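Local coordinates for protein phosphinothricin N-acetyltransferase (PDB 5DWM) that probably transfers an acetyl group from acetyl-CoA to an acceptor amine, as acyltransferases of the GNAT superfamily do, at residues L72-A77 / S93-P98; I105-L110 / V139-S144; T33-Y38 / R162-V167. All coordinates share one frame; numbering follows the deposited sequence. Where two conformers were deposited one is given.

Followed from the N terminus, the chain first leaves helix 20-33 through residues 33-38, one half of contact 3; the other half, 162-167, comes some 125 residues later. Contact 3 thus ties the loop after helix 20-33 to strand 162-172. Nested inside that long loop are the other two contacts, in series. Contact 1 closes a beta hairpin, 72-77 on 93-98, in the middle of the same mixed sheet; contact 2 then sets the start of helix 105-119 against helix 136-144. Contacts 1 and 2 touch: Leu109 packs on the backbone of Gly73 and Tyr74, and Ile94 meets both Leu110 and Leu141. Contact 3 touches contact 1 through Tyr95, whose hydroxyl lies against Gly36 and Ser37.

Contact 1: L72-A77 / S93-P98; sequences LGYAYA and SIYIAP
Tyr74 and Tyr95 form one antiparallel, hydrogen-bonded pair in this hairpin, Tyr76 and Ser93 another. In the first, Tyr74 N lies 2.9 Å from Tyr95 O, and the return bond runs from Tyr95 N to Tyr74 O at 3.1 Å. The second exchanges two more, Tyr76 N to Ser93 O at 3.0 Å and Ser93 N to Tyr76 O. A fifth, nearly straight bond (172° at the hydrogen) joins Ala97 N to Leu72 O at 2.8 Å, just where strand 89-96 gives way to loop. In the non-hydrogen-bonded pairs the strands close up, and Ala75 CA makes a CA-H...O contact of 3.1 Å with Ser93 O.

The aromatic contacts lie on the Tyr74 and Tyr76 side of the sheet. Both tyrosines place CG between the backbone N and carbonyl carbon (chi1 near 66°), which stands the rings up beside the neighbouring strand. Ser93 CB then sits over one face of the Tyr76 ring, 3.7 Å from its centroid, a CH-pi contact. Tyr74 and Tyr95 point the same way with planes 33° apart, Tyr74 OH 3.4 Å from Tyr95 CD2. Helices 20-33 and 45-58 cover this face.

The other face is aliphatic: Ala75 CB meets Ile94 CG1 at 4.0 Å, and Gly73, lacking a CB, leaves its CA to Ile96 CD1. Ile94 and Ile96, both of the acetyl-CoA site, rest on Ile105, Leu109 and Leu110 of helix 105-119, and the ladder fixes the strand that carries them.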
ATOM      1  N   LEU A  72      17.685  21.473  -2.722  1.00 20.47           N
ATOM      2  CA  LEU A  72      17.230  21.558  -1.342  1.00 20.01           C
ATOM      3  C   LEU A  72      16.139  20.553  -1.006  1.00 17.94           C
ATOM      4  O   LEU A  72      15.815  20.381   0.177  1.00 18.88           O
ATOM      5  CB  LEU A  72      16.708  22.965  -1.041  1.00 22.99           C
ATOM      6  CG  LEU A  72      17.708  24.099  -1.282  1.00 27.22           C
ATOM      7  CD1 LEU A  72      17.105  25.408  -0.850  1.00 28.49           C
ATOM      8  CD2 LEU A  72      18.990  23.825  -0.525  1.00 29.85           C
ATOM      9  N   GLY A  73      15.559  19.900  -2.002  1.00 17.12           N
ATOM     10  CA  GLY A  73      14.509  18.928  -1.753  1.00 17.63           C
ATOM     11  C   GLY A  73      14.070  18.343  -3.072  1.00 15.87           C
ATOM     12  O   GLY A  73      14.434  18.835  -4.144  1.00 16.58           O
ATOM     13  N   TYR A  74      13.287  17.271  -2.982  1.00 14.77           N
ATOM     14  CA  TYR A  74      12.797  16.607  -4.177  1.00 14.79           C
ATOM     15  C   TYR A  74      11.422  16.014  -3.901  1.00 15.12           C
ATOM     16  O   TYR A  74      11.024  15.812  -2.750  1.00 15.49           O
ATOM     17  CB  TYR A  74      13.775  15.537  -4.693  1.00 15.13           C
ATOM     18  CG  TYR A  74      13.946  14.350  -3.769  1.00 13.92           C
ATOM     19  CD1 TYR A  74      14.899  14.367  -2.763  1.00 14.70           C
ATOM     20  CD2 TYR A  74      13.156  13.211  -3.906  1.00 14.91           C
ATOM     21  CE1 TYR A  74      15.070  13.289  -1.917  1.00 15.59           C
ATOM     22  CE2 TYR A  74      13.314  12.119  -3.061  1.00 15.44           C
ATOM     23  CZ  TYR A  74      14.274  12.167  -2.062  1.00 15.70           C
ATOM     24  OH  TYR A  74      14.446  11.092  -1.212  1.00 18.18           O
ATOM     25  N   ALA A  75      10.696  15.750  -4.982  1.00 15.77           N
ATOM     26  CA  ALA A  75       9.371  15.166  -4.894  1.00 15.74           C
ATOM     27  C   ALA A  75       9.137  14.307  -6.125  1.00 16.10           C
ATOM     28  O   ALA A  75       9.614  14.623  -7.219  1.00 17.25           O
ATOM     29  CB  ALA A  75       8.277  16.236  -4.792  1.00 17.56           C
ATOM     30  N   TYR A  76       8.399  13.221  -5.943  1.00 15.54           N
ATOM     31  CA  TYR A  76       8.007  12.418  -7.089  1.00 15.90           C
ATOM     32  C   TYR A  76       6.657  11.780  -6.803  1.00 15.92           C
ATOM     33  O   TYR A  76       6.166  11.785  -5.670  1.00 15.27           O
ATOM     34  CB  TYR A  76       9.073  11.375  -7.465  1.00 17.27           C
ATOM     35  CG  TYR A  76       9.278  10.289  -6.440  1.00 17.65           C
ATOM     36  CD1 TYR A  76       8.439   9.175  -6.397  1.00 17.94           C
ATOM     37  CD2 TYR A  76      10.304  10.376  -5.507  1.00 17.62           C
ATOM     38  CE1 TYR A  76       8.623   8.176  -5.463  1.00 18.38           C
ATOM     39  CE2 TYR A  76      10.497   9.378  -4.568  1.00 18.48           C
ATOM     40  CZ  TYR A  76       9.650   8.284  -4.545  1.00 18.96           C
ATOM     41  OH  TYR A  76       9.842   7.287  -3.604  1.00 22.19           O
ATOM     42  N   ALA A  77       6.054  11.249  -7.858  1.00 15.91           N
ATOM     43  CA  ALA A  77       4.846  10.453  -7.753  1.00 17.11           C
ATOM     44  C   ALA A  77       5.113   9.057  -8.291  1.00 16.20           C
ATOM     45  O   ALA A  77       6.053   8.830  -9.058  1.00 16.75           O
ATOM     46  CB  ALA A  77       3.693  11.100  -8.517  1.00 19.79           C
ATOM     47  N   SER A  93       5.624  11.566  -2.800  1.00 15.39           N
ATOM     48  CA  SER A  93       6.768  11.404  -1.909  1.00 15.60           C
ATOM     49  C   SER A  93       7.575  12.691  -1.943  1.00 14.68           C
ATOM     50  O   SER A  93       7.879  13.193  -3.027  1.00 16.56           O
ATOM     51  CB  SER A  93       7.658  10.258  -2.391  1.00 18.91           C
ATOM     52  OG  SER A  93       6.971   9.024  -2.290  1.00 20.60           O
ATOM     53  N   ILE A  94       7.917  13.229  -0.772  1.00 15.37           N
ATOM     54  CA  ILE A  94       8.598  14.517  -0.675  1.00 14.96           C
ATOM     55  C   ILE A  94       9.633  14.421   0.434  1.00 14.44           C
ATOM     56  O   ILE A  94       9.308  14.001   1.550  1.00 15.84           O
ATOM     57  CB  ILE A  94       7.633  15.670  -0.327  1.00 19.13           C
ATOM     58  CG1 ILE A  94       6.415  15.706  -1.251  1.00 23.59           C
ATOM     59  CG2 ILE A  94       8.367  17.007  -0.388  1.00 19.32           C
ATOM     60  CD1 ILE A  94       5.381  16.719  -0.823  1.00 27.30           C
ATOM     61  N   TYR A  95      10.860  14.858   0.147  1.00 14.42           N
ATOM     62  CA  TYR A  95      11.916  14.930   1.148  1.00 14.23           C
ATOM     63  C   TYR A  95      12.682  16.232   1.000  1.00 14.87           C
ATOM     64  O   TYR A  95      12.991  16.652  -0.119  1.00 17.38           O
ATOM     65  CB  TYR A  95      12.886  13.747   1.035  1.00 15.76           C
ATOM     66  CG  TYR A  95      12.275  12.471   1.561  1.00 16.21           C
ATOM     67  CD1 TYR A  95      12.286  12.189   2.920  1.00 17.80           C
ATOM     68  CD2 TYR A  95      11.665  11.563   0.708  1.00 17.66           C
ATOM     69  CE1 TYR A  95      11.726  11.027   3.415  1.00 19.29           C
ATOM     70  CE2 TYR A  95      11.095  10.391   1.197  1.00 19.46           C
ATOM     71  CZ  TYR A  95      11.129  10.130   2.552  1.00 19.19           C
ATOM     72  OH  TYR A  95      10.568   8.973   3.047  1.00 22.24           O
ATOM     73  N   ILE A  96      13.010  16.845   2.135  1.00 15.67           N
ATOM     74  CA  ILE A  96      13.665  18.143   2.178  1.00 15.82           C
ATOM     75  C   ILE A  96      14.995  18.000   2.912  1.00 16.21           C
ATOM     76  O   ILE A  96      15.101  17.240   3.883  1.00 16.64           O
ATOM     77  CB  ILE A  96      12.760  19.182   2.875  1.00 18.14           C
ATOM     78  CG1 ILE A  96      11.369  19.222   2.224  1.00 20.55           C
ATOM     79  CG2 ILE A  96      13.394  20.560   2.850  1.00 19.07           C
ATOM     80  CD1 ILE A  96      11.349  19.715   0.793  1.00 22.86           C
ATOM     81  N   ALA A  97      16.010  18.722   2.436  1.00 16.45           N
ATOM     82  CA  ALA A  97      17.295  18.756   3.132  1.00 17.52           C
ATOM     83  C   ALA A  97      17.109  19.296   4.548  1.00 19.42           C
ATOM     84  O   ALA A  97      16.310  20.218   4.760  1.00 19.88           O
ATOM     85  CB  ALA A  97      18.293  19.640   2.377  1.00 17.68           C
ATOM     86  N   PRO A  98      17.828  18.756   5.538  1.00 22.97           N
ATOM     87  CA  PRO A  98      17.619  19.218   6.921  1.00 25.70           C
ATOM     88  C   PRO A  98      17.802  20.710   7.100  1.00 27.87           C
ATOM     89  O   PRO A  98      17.024  21.345   7.823  1.00 29.11           O
ATOM     90  CB  PRO A  98      18.661  18.418   7.716  1.00 26.61           C
ATOM     91  CG  PRO A  98      18.870  17.186   6.911  1.00 27.26           C
ATOM     92  CD  PRO A  98      18.777  17.631   5.474  1.00 24.53           C
TER

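Contact 2: I105-L110 / V139-S144; sequences IGKLLL and VKLHES
Leu110 and Leu141 both hold CG anti to the backbone N (chi1 -177° and 161°), and that sends each side chain across the gap between the two helices. Leu141 lies against Gly106: CD1 comes within 3.6 Å of Gly106 C, so its isopropyl end rests directly on backbone where glycine has no side chain. The same Leu141 CD1 presses on Lys107 CG at 3.5 Å, tighter than usual van der Waals contact, as the two chains run past one another. Beside it Leu110 CD2 packs on Leu141 CG at 4.0 Å. That Leu110 methyl also sits over a face of the His142 imidazole, offset toward its rim, in a CH-pi contact 3.7 Å from His142 CD2.

In the GNAT fold this is where the helix following the pyrophosphate-binding loop meets the helix after the next strand; Gly106 and Lys107 belong to the acetyl-CoA site, and the segments cross at -47°. His142 is held at both nitrogens, ND1 by Ser138 O and NE2 by Asp92 OD2, which fixes the ring's rotation and the face it turns to Leu110. Phe147 meets the imidazole edge-to-face. Toward the solvent, Ser144 OG folds back to donate to Leu141 O at 2.9 Å, bonding to the helix backbone next to the aliphatic chain of Lys107.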
ATOM      1  N   ILE A 105       9.671  25.022   1.156  1.00 17.08           N
ATOM      2  CA  ILE A 105      10.130  24.269  -0.011  0.63 17.73           C
ATOM      3  C   ILE A 105       9.181  23.122  -0.319  1.00 17.21           C
ATOM      4  O   ILE A 105       8.893  22.824  -1.487  1.00 18.78           O
ATOM      5  CB  ILE A 105      11.557  23.746   0.243  0.63 19.09           C
ATOM      6  CG1 ILE A 105      12.478  24.891   0.641  0.63 21.37           C
ATOM      7  CG2 ILE A 105      12.089  23.027  -0.984  0.63 20.56           C
ATOM      8  CD1 ILE A 105      12.438  26.020  -0.324  0.63 21.63           C
ATOM      9  N   GLY A 106       8.701  22.442   0.725  1.00 16.85           N
ATOM     10  CA  GLY A 106       7.756  21.360   0.520  1.00 17.69           C
ATOM     11  C   GLY A 106       6.510  21.820  -0.209  1.00 18.44           C
ATOM     12  O   GLY A 106       6.015  21.136  -1.108  1.00 18.50           O
ATOM     13  N   LYS A 107       6.002  23.002   0.144  1.00 17.61           N
ATOM     14  CA  LYS A 107       4.801  23.504  -0.517  0.56 18.50           C
ATOM     15  C   LYS A 107       5.060  23.811  -1.986  1.00 18.36           C
ATOM     16  O   LYS A 107       4.220  23.514  -2.842  1.00 19.33           O
ATOM     17  CB  LYS A 107       4.272  24.738   0.211  0.56 19.39           C
ATOM     18  CG  LYS A 107       3.673  24.442   1.566  0.56 20.29           C
ATOM     19  CD  LYS A 107       3.210  25.698   2.270  0.56 20.98           C
ATOM     20  CE  LYS A 107       4.376  26.453   2.900  0.56 21.53           C
ATOM     21  NZ  LYS A 107       3.917  27.625   3.702  0.56 22.09           N
ATOM     22  N   LEU A 108       6.213  24.418  -2.299  1.00 17.90           N
ATOM     23  CA  LEU A 108       6.534  24.683  -3.700  1.00 18.13           C
ATOM     24  C   LEU A 108       6.600  23.391  -4.495  1.00 19.64           C
ATOM     25  O   LEU A 108       6.074  23.314  -5.613  1.00 20.61           O
ATOM     26  CB  LEU A 108       7.866  25.422  -3.824  1.00 19.81           C
ATOM     27  CG  LEU A 108       7.936  26.862  -3.360  1.00 20.99           C
ATOM     28  CD1 LEU A 108       9.376  27.355  -3.520  1.00 22.62           C
ATOM     29  CD2 LEU A 108       6.951  27.726  -4.156  1.00 22.23           C
ATOM     30  N   LEU A 109       7.236  22.362  -3.926  1.00 18.37           N
ATOM     31  CA  LEU A 109       7.377  21.088  -4.619  1.00 17.99           C
ATOM     32  C   LEU A 109       6.025  20.421  -4.810  1.00 18.64           C
ATOM     33  O   LEU A 109       5.711  19.939  -5.903  1.00 19.65           O
ATOM     34  CB  LEU A 109       8.308  20.161  -3.827  1.00 17.02           C
ATOM     35  CG  LEU A 109       9.797  20.403  -4.038  1.00 17.17           C
ATOM     36  CD1 LEU A 109      10.625  19.687  -2.983  1.00 17.48           C
ATOM     37  CD2 LEU A 109      10.212  19.970  -5.422  1.00 18.78           C
ATOM     38  N   LEU A 110       5.220  20.364  -3.746  1.00 17.42           N
ATOM     39  CA  LEU A 110       3.963  19.626  -3.815  1.00 18.31           C
ATOM     40  C   LEU A 110       2.961  20.334  -4.717  1.00 18.51           C
ATOM     41  O   LEU A 110       2.229  19.678  -5.466  1.00 18.16           O
ATOM     42  CB  LEU A 110       3.399  19.399  -2.411  1.00 18.72           C
ATOM     43  CG  LEU A 110       2.121  18.571  -2.265  1.00 20.57           C
ATOM     44  CD1 LEU A 110       2.237  17.220  -2.980  1.00 21.15           C
ATOM     45  CD2 LEU A 110       1.793  18.372  -0.788  1.00 20.41           C
ATOM     46  N   VAL A 139       2.229  16.179   7.694  1.00 21.89           N
ATOM     47  CA  VAL A 139       0.774  16.262   7.794  1.00 22.87           C
ATOM     48  C   VAL A 139       0.298  17.681   7.508  1.00 24.18           C
ATOM     49  O   VAL A 139      -0.626  17.898   6.714  1.00 24.07           O
ATOM     50  CB  VAL A 139       0.285  15.749   9.164  1.00 23.08           C
ATOM     51  CG1 VAL A 139      -1.218  15.958   9.293  1.00 25.13           C
ATOM     52  CG2 VAL A 139       0.645  14.275   9.348  1.00 21.69           C
ATOM     53  N   LYS A 140       0.933  18.671   8.141  1.00 26.27           N
ATOM     54  CA  LYS A 140       0.532  20.062   7.937  1.00 27.23           C
ATOM     55  C   LYS A 140       0.762  20.508   6.493  1.00 28.01           C
ATOM     56  O   LYS A 140      -0.056  21.247   5.927  1.00 30.31           O
ATOM     57  CB  LYS A 140       1.262  20.962   8.931  1.00 28.12           C
ATOM     58  N   LEU A 141       1.862  20.065   5.873  1.00 27.18           N
ATOM     59  CA  LEU A 141       2.105  20.398   4.470  1.00 25.91           C
ATOM     60  C   LEU A 141       0.964  19.905   3.593  1.00 24.28           C
ATOM     61  O   LEU A 141       0.470  20.628   2.723  1.00 26.61           O
ATOM     62  CB  LEU A 141       3.429  19.788   4.003  1.00 27.11           C
ATOM     63  CG  LEU A 141       3.653  19.646   2.487  1.00 27.30           C
ATOM     64  CD1 LEU A 141       3.687  20.985   1.788  1.00 28.34           C
ATOM     65  CD2 LEU A 141       4.922  18.847   2.173  1.00 26.88           C
ATOM     66  N   HIS A 142       0.527  18.664   3.814  1.00 21.59           N
ATOM     67  CA  HIS A 142      -0.534  18.117   2.979  1.00 20.36           C
ATOM     68  C   HIS A 142      -1.877  18.766   3.294  1.00 21.25           C
ATOM     69  O   HIS A 142      -2.658  19.052   2.383  1.00 20.84           O
ATOM     70  CB  HIS A 142      -0.567  16.593   3.103  1.00 19.22           C
ATOM     71  CG  HIS A 142       0.562  15.912   2.386  1.00 18.58           C
ATOM     72  ND1 HIS A 142       1.799  15.708   2.963  1.00 18.07           N
ATOM     73  CD2 HIS A 142       0.651  15.421   1.127  1.00 18.57           C
ATOM     74  CE1 HIS A 142       2.596  15.114   2.093  1.00 19.54           C
ATOM     75  NE2 HIS A 142       1.923  14.923   0.974  1.00 19.78           N
ATOM     76  N   GLU A 143      -2.156  19.020   4.575  1.00 25.13           N
ATOM     77  CA  GLU A 143      -3.370  19.750   4.933  1.00 26.39           C
ATOM     78  C   GLU A 143      -3.422  21.107   4.243  1.00 27.71           C
ATOM     79  O   GLU A 143      -4.472  21.513   3.730  1.00 29.09           O
ATOM     80  CB  GLU A 143      -3.452  19.934   6.450  1.00 27.53           C
ATOM     81  CG  GLU A 143      -3.753  18.657   7.215  1.00 28.85           C
ATOM     82  CD  GLU A 143      -3.753  18.865   8.714  1.00 31.43           C
ATOM     83  OE1 GLU A 143      -3.288  19.933   9.167  1.00 32.83           O
ATOM     84  OE2 GLU A 143      -4.218  17.957   9.438  1.00 32.40           O
ATOM     85  N   SER A 144      -2.294  21.818   4.208  1.00 28.61           N
ATOM     86  CA  SER A 144      -2.297  23.163   3.644  1.00 29.75           C
ATOM     87  C   SER A 144      -2.564  23.163   2.144  1.00 29.22           C
ATOM     88  O   SER A 144      -3.026  24.174   1.608  1.00 31.25           O
ATOM     89  CB  SER A 144      -0.980  23.873   3.950  1.00 31.81           C
ATOM     90  OG  SER A 144       0.038  23.455   3.067  1.00 33.55           O
TER

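Contact 3: T33-Y38 / R162-V167; sequences TGTGSY and RWLDTV
Tyr38 OH is hydrogen-bonded to Ser156 OG on strand 148-159, the same serine hydroxyl to which Thr166 OG1 bonds, so Ser156 links the loop tyrosine to the strand threonine. Across the contact Tyr38 OH stands 3.5 Å from Thr166 OG1 and 3.3 Å from Leu164 CB. In the GNAT fold this sets the loop that follows helix 20-33 against strand 162-172, which lies between strands 124-129 and 148-159 in the sheet; the contact lies away from the annotated acetyl-CoA residues.

The body of the contact is apolar. Tyr38 and Leu164 run antiparallel alongside one another: Leu164 CD1 lies 3.6 Å from Tyr38 CE1, while CB sits by the hydroxyl. Further along, the other methyl, CD2, lies over one face of the Arg162 guanidinium, toward its rim and 3.5 Å above its plane. Thr35 comes to the guanidinium at its edge, OG1 3.6 Å from Arg162 NH2, which also forms a salt bridge with Asp131; Thr35 CB stands 4.1 Å from Leu164 CD1.

The second subunit also reaches this region: Tyr86 of that subunit meets the Tyr38 ring, and its Arg177 forms a salt bridge with Asp165. Within the loop, the Tyr38 ring is turned by a chi2 of only 20°, and Thr35 O lies in the ring plane at its edge, 3.6 Å from Tyr38 CE1.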
ATOM      1  N   THR A  33      17.914   9.914  10.546  1.00 22.04           N
ATOM      2  CA  THR A  33      17.455  10.780  11.625  1.00 23.60           C
ATOM      3  C   THR A  33      15.943  10.929  11.710  1.00 24.56           C
ATOM      4  O   THR A  33      15.464  11.574  12.648  1.00 28.59           O
ATOM      5  CB  THR A  33      18.056  12.190  11.490  1.00 25.79           C
ATOM      6  OG1 THR A  33      17.440  12.873  10.387  1.00 26.88           O
ATOM      7  CG2 THR A  33      19.553  12.121  11.257  1.00 27.18           C
ATOM      8  N   GLY A  34      15.172  10.378  10.767  1.00 22.40           N
ATOM      9  CA  GLY A  34      13.751  10.636  10.712  1.00 19.70           C
ATOM     10  C   GLY A  34      12.956   9.344  10.660  1.00 21.45           C
ATOM     11  O   GLY A  34      13.509   8.248  10.531  1.00 22.50           O
ATOM     12  N   THR A  35      11.638   9.498  10.767  1.00 22.14           N
ATOM     13  CA  THR A  35      10.734   8.356  10.761  1.00 23.21           C
ATOM     14  C   THR A  35       9.668   8.453   9.680  1.00 22.60           C
ATOM     15  O   THR A  35       8.726   7.646   9.681  1.00 24.50           O
ATOM     16  CB  THR A  35      10.117   8.131  12.143  1.00 25.87           C
ATOM     17  OG1 THR A  35       9.641   9.379  12.673  1.00 27.85           O
ATOM     18  CG2 THR A  35      11.140   7.532  13.088  1.00 27.30           C
ATOM     19  N   GLY A  36       9.795   9.404   8.749  1.00 19.62           N
ATOM     20  CA  GLY A  36       8.933   9.386   7.582  1.00 19.06           C
ATOM     21  C   GLY A  36       9.270   8.230   6.661  1.00 18.96           C
ATOM     22  O   GLY A  36       8.382   7.616   6.062  1.00 20.71           O
ATOM     23  N   SER A  37      10.552   7.914   6.542  1.00 17.51           N
ATOM     24  CA  SER A  37      10.991   6.736   5.813  1.00 15.02           C
ATOM     25  C   SER A  37      10.971   5.521   6.727  1.00 15.55           C
ATOM     26  O   SER A  37      11.434   5.583   7.870  1.00 17.22           O
ATOM     27  CB  SER A  37      12.417   6.935   5.306  1.00 16.31           C
ATOM     28  OG  SER A  37      12.911   5.738   4.733  1.00 16.37           O
ATOM     29  N   TYR A  38      10.441   4.417   6.212  1.00 14.25           N
ATOM     30  CA  TYR A  38      10.481   3.144   6.915  1.00 14.19           C
ATOM     31  C   TYR A  38      11.677   2.286   6.512  1.00 15.56           C
ATOM     32  O   TYR A  38      11.723   1.099   6.860  1.00 15.67           O
ATOM     33  CB  TYR A  38       9.162   2.377   6.764  1.00 14.13           C
ATOM     34  CG  TYR A  38       8.036   2.859   7.659  1.00 14.20           C
ATOM     35  CD1 TYR A  38       8.050   4.135   8.239  1.00 14.68           C
ATOM     36  CD2 TYR A  38       6.952   2.028   7.937  1.00 14.59           C
ATOM     37  CE1 TYR A  38       6.999   4.563   9.065  1.00 14.47           C
ATOM     38  CE2 TYR A  38       5.911   2.443   8.752  1.00 15.40           C
ATOM     39  CZ  TYR A  38       5.928   3.708   9.301  1.00 13.83           C
ATOM     40  OH  TYR A  38       4.879   4.111  10.111  1.00 16.15           O
ATOM     41  N   ARG A 162      10.738   2.729  18.531  1.00 20.76           N
ATOM     42  CA  ARG A 162       9.399   3.274  18.699  1.00 20.69           C
ATOM     43  C   ARG A 162       8.446   2.667  17.684  1.00 17.25           C
ATOM     44  O   ARG A 162       8.812   2.455  16.523  1.00 16.19           O
ATOM     45  CB  ARG A 162       9.383   4.803  18.466  1.00 26.40           C
ATOM     46  CG  ARG A 162       9.739   5.662  19.657  1.00 32.05           C
ATOM     47  CD  ARG A 162       9.205   7.094  19.476  1.00 35.43           C
ATOM     48  NE  ARG A 162       9.651   7.703  18.223  1.00 38.72           N
ATOM     49  CZ  ARG A 162       8.852   8.123  17.240  1.00 40.16           C
ATOM     50  NH1 ARG A 162       7.532   8.020  17.335  1.00 40.49           N
ATOM     51  NH2 ARG A 162       9.380   8.664  16.152  1.00 40.61           N
ATOM     52  N   TRP A 163       7.213   2.419  18.119  1.00 15.08           N
ATOM     53  CA  TRP A 163       6.145   2.071  17.190  1.00 14.02           C
ATOM     54  C   TRP A 163       5.639   3.330  16.497  1.00 15.11           C
ATOM     55  O   TRP A 163       5.517   4.392  17.117  1.00 17.67           O
ATOM     56  CB  TRP A 163       4.992   1.370  17.911  1.00 13.66           C
ATOM     57  CG  TRP A 163       5.308  -0.050  18.256  1.00 12.30           C
ATOM     58  CD1 TRP A 163       5.602  -0.552  19.494  1.00 12.21           C
ATOM     59  CD2 TRP A 163       5.365  -1.155  17.346  1.00 12.82           C
ATOM     60  NE1 TRP A 163       5.830  -1.915  19.408  1.00 13.20           N
ATOM     61  CE2 TRP A 163       5.696  -2.304  18.099  1.00 13.24           C
ATOM     62  CE3 TRP A 163       5.168  -1.281  15.964  1.00 13.39           C
ATOM     63  CZ2 TRP A 163       5.838  -3.559  17.515  1.00 13.83           C
ATOM     64  CZ3 TRP A 163       5.308  -2.524  15.386  1.00 13.70           C
ATOM     65  CH2 TRP A 163       5.641  -3.649  16.157  1.00 13.38           C
ATOM     66  N   LEU A 164       5.335   3.196  15.208  1.00 14.23           N
ATOM     67  CA  LEU A 164       4.998   4.321  14.351  1.00 14.54           C
ATOM     68  C   LEU A 164       3.659   4.043  13.695  1.00 14.63           C
ATOM     69  O   LEU A 164       3.350   2.894  13.379  1.00 15.12           O
ATOM     70  CB  LEU A 164       6.030   4.460  13.230  1.00 16.48           C
ATOM     71  CG  LEU A 164       7.508   4.373  13.629  1.00 18.57           C
ATOM     72  CD1 LEU A 164       8.394   4.457  12.388  1.00 19.25           C
ATOM     73  CD2 LEU A 164       7.873   5.461  14.629  1.00 18.69           C
ATOM     74  N   ASP A 165       2.884   5.103  13.459  1.00 16.12           N
ATOM     75  CA  ASP A 165       1.617   4.998  12.749  1.00 16.00           C
ATOM     76  C   ASP A 165       1.773   5.560  11.345  1.00 15.52           C
ATOM     77  O   ASP A 165       2.538   6.500  11.125  1.00 17.92           O
ATOM     78  CB  ASP A 165       0.511   5.806  13.440  1.00 16.97           C
ATOM     79  CG  ASP A 165       0.186   5.306  14.841  1.00 18.08           C
ATOM     80  OD1 ASP A 165       0.634   4.213  15.241  1.00 18.39           O
ATOM     81  OD2 ASP A 165      -0.540   6.023  15.555  1.00 21.81           O
ATOM     82  N   THR A 166       1.013   5.017  10.399  1.00 13.98           N
ATOM     83  CA  THR A 166       0.960   5.565   9.046  1.00 14.82           C
ATOM     84  C   THR A 166      -0.304   6.401   8.915  1.00 15.76           C
ATOM     85  O   THR A 166      -1.409   5.875   9.072  1.00 17.31           O
ATOM     86  CB  THR A 166       0.898   4.440   8.019  1.00 15.85           C
ATOM     87  OG1 THR A 166       2.085   3.651   8.089  1.00 16.54           O
ATOM     88  CG2 THR A 166       0.738   5.017   6.609  1.00 17.21           C
ATOM     89  N   VAL A 167      -0.149   7.692   8.627  1.00 14.86           N
ATOM     90  CA  VAL A 167      -1.285   8.575   8.374  1.00 15.96           C
ATOM     91  C   VAL A 167      -1.527   8.649   6.870  1.00 14.99           C
ATOM     92  O   VAL A 167      -0.603   8.930   6.096  1.00 16.17           O
ATOM     93  CB  VAL A 167      -1.049   9.967   8.988  1.00 16.65           C
ATOM     94  CG1 VAL A 167      -1.980  11.002   8.352  1.00 18.70           C
ATOM     95  CG2 VAL A 167      -1.246   9.901  10.512  1.00 18.20           C
TER